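Local coordinates for protein 3-hydroxyacyl-CoA dehydrogenase (PDB 4O5O) that probably catalyses the NAD-dependent oxidation of 3-hydroxyacyl-CoA to 3-oxoacyl-CoA, as a member of the short-chain dehydrogenase family, at residues I151-S156 with V194-P199. Numbering follows the deposited sequence.
Sequences IINTAS and VMTIAP
Asn153 and Thr196 sit side by side on neighbouring parallel strands, 149-154 and 192-199, of the Rossmann-fold sheet. Four backbone hydrogen bonds zip the pair together: Met195 N to Ile151 O, Asn153 N to Met195 O, Ile197 N to Asn153 O and, just past the end of strand 149-154, Ala155 N to Ile197 O. In the last, 2.8 Å from Ala155 N to Ile197 O, the donor is tilted 23° from the carbonyl plane. Side chains alternate between the two faces, with Ile151, Asn153, Val194 and Thr196 turned to helices 112-137 and 167-187, and Ile152 and Ile197 packed against helix 231-243.

Follow Thr196 outward. Its CB lies 3.9 Å from Asn153 O, the carbonyl that receives Ile197 N. From there the branches part: OG1, anti to the carbonyl carbon (chi1 -64°), passes 3.7 Å from Asn153 CB and hydrogen-bonds with Thr180 OG1 on helix 167-187. CG2, anti to the backbone N, runs forward along the strand to meet Ala155 CB at 3.6 Å.

On the other face Ile152 CG2 touches Ile197 CD1, methyl against methyl. Further on, the Thr154 methyl CG2 rests against the Pro199 ring, 3.7 Å from CG, the two side chains crossing at about a right angle. Thr154 OG1 hydrogen-bonds with Tyr234 OH and Asn93 O, and Thr154 O with Lys173 NZ. Ser156, whose OG caps Ala158 N, packs on Tyr169 and Lys173 of helix 167-187, the Tyr and Lys of the family's YxxxK motif, and is probably the serine of the SDR catalytic triad. A single water lies 2.7 Å from Ser156 OG and donates to Pro199 O at 2.8 Å.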
loop_
_atom_site.group_PDB
_atom_site.type_symbol
_atom_site.label_atom_id
_atom_site.label_comp_id
_atom_site.label_asym_id
_atom_site.label_seq_id
_atom_site.Cartn_x
_atom_site.Cartn_y
_atom_site.Cartn_z
ATOM N N ILE B 151 -12.679 -18.622 0.902
ATOM C CA ILE B 151 -11.370 -18.959 1.453
ATOM C C ILE B 151 -10.830 -17.733 2.137
ATOM O O ILE B 151 -10.755 -16.659 1.526
ATOM C CB ILE B 151 -10.392 -19.407 0.350
ATOM C CG1 ILE B 151 -10.914 -20.718 -0.253
ATOM C CG2 ILE B 151 -8.975 -19.572 0.914
ATOM C CD1 ILE B 151 -10.211 -21.154 -1.511
ATOM N N ILE B 152 -10.477 -17.880 3.418
ATOM C CA ILE B 152 -9.961 -16.761 4.200
ATOM C C ILE B 152 -8.609 -17.145 4.769
ATOM O O ILE B 152 -8.474 -18.155 5.460
ATOM C CB ILE B 152 -10.924 -16.392 5.363
ATOM C CG1 ILE B 152 -12.280 -15.955 4.791
ATOM C CG2 ILE B 152 -10.331 -15.282 6.242
ATOM C CD1 ILE B 152 -13.406 -15.926 5.766
ATOM N N ASN B 153 -7.609 -16.349 4.422
ATOM C CA ASN B 153 -6.236 -16.577 4.841
ATOM C C ASN B 153 -5.835 -15.587 5.907
ATOM O O ASN B 153 -6.458 -14.528 6.059
ATOM C CB ASN B 153 -5.295 -16.457 3.640
ATOM C CG ASN B 153 -5.580 -17.528 2.561
ATOM O OD1 ASN B 153 -6.031 -18.582 2.881
ATOM N ND2 ASN B 153 -5.208 -17.284 1.335
ATOM N N THR B 154 -4.792 -15.931 6.647
ATOM C CA THR B 154 -4.304 -15.068 7.713
ATOM C C THR B 154 -2.897 -14.595 7.335
ATOM O O THR B 154 -1.979 -15.401 7.210
ATOM C CB THR B 154 -4.271 -15.823 9.047
ATOM O OG1 THR B 154 -5.578 -16.355 9.316
ATOM C CG2 THR B 154 -3.875 -14.897 10.197
ATOM N N ALA B 155 -2.744 -13.287 7.149
ATOM C CA ALA B 155 -1.433 -12.670 6.985
ATOM C C ALA B 155 -0.997 -12.171 8.349
ATOM O O ALA B 155 -1.066 -12.940 9.324
ATOM C CB ALA B 155 -1.466 -11.597 5.912
ATOM N N SER B 156 -0.589 -10.909 8.454
ATOM C CA SER B 156 -0.176 -10.301 9.726
ATOM C C SER B 156 0.129 -8.853 9.412
ATOM O O SER B 156 0.544 -8.530 8.293
ATOM C CB SER B 156 1.126 -10.937 10.251
ATOM O OG SER B 156 1.649 -10.233 11.391
ATOM N N VAL B 194 -11.931 -15.057 -2.125
ATOM C CA VAL B 194 -10.670 -15.226 -1.434
ATOM C C VAL B 194 -10.351 -13.903 -0.766
ATOM O O VAL B 194 -10.239 -12.862 -1.438
ATOM C CB VAL B 194 -9.540 -15.629 -2.403
ATOM C CG1 VAL B 194 -8.266 -15.927 -1.640
ATOM C CG2 VAL B 194 -9.946 -16.823 -3.245
ATOM N N MET B 195 -10.207 -13.969 0.563
ATOM C CA MET B 195 -9.921 -12.819 1.402
ATOM C C MET B 195 -8.818 -13.127 2.369
ATOM O O MET B 195 -8.570 -14.287 2.701
ATOM C CB MET B 195 -11.156 -12.455 2.214
ATOM C CG MET B 195 -12.227 -11.719 1.425
ATOM S SD MET B 195 -11.778 -10.046 1.008
ATOM C CE MET B 195 -11.464 -9.339 2.630
ATOM N N THR B 196 -8.185 -12.073 2.858
ATOM C CA THR B 196 -7.113 -12.197 3.846
ATOM C C THR B 196 -7.325 -11.233 4.978
ATOM O O THR B 196 -7.706 -10.092 4.758
ATOM C CB THR B 196 -5.750 -11.962 3.172
ATOM O OG1 THR B 196 -5.570 -13.003 2.218
ATOM C CG2 THR B 196 -4.586 -11.976 4.159
ATOM N N ILE B 197 -7.119 -11.712 6.204
ATOM C CA ILE B 197 -7.084 -10.855 7.384
ATOM C C ILE B 197 -5.641 -10.734 7.829
ATOM O O ILE B 197 -4.931 -11.755 7.882
ATOM C CB ILE B 197 -7.930 -11.414 8.552
ATOM C CG1 ILE B 197 -9.406 -11.576 8.172
ATOM C CG2 ILE B 197 -7.785 -10.573 9.803
ATOM C CD1 ILE B 197 -10.267 -12.403 9.121
ATOM N N ALA B 198 -5.199 -9.513 8.136
ATOM C CA ALA B 198 -3.877 -9.241 8.670
ATOM C C ALA B 198 -4.026 -8.834 10.141
ATOM O O ALA B 198 -4.229 -7.640 10.453
ATOM C CB ALA B 198 -3.185 -8.152 7.844
ATOM N N PRO B 199 -3.936 -9.818 11.048
ATOM C CA PRO B 199 -4.079 -9.445 12.448
ATOM C C PRO B 199 -2.911 -8.650 13.014
ATOM O O PRO B 199 -1.763 -8.869 12.614
ATOM C CB PRO B 199 -4.190 -10.792 13.180
ATOM C CG PRO B 199 -4.337 -11.829 12.148
ATOM C CD PRO B 199 -3.775 -11.265 10.878
HETATM O O HOH W 1 0.073 -10.846 13.491
#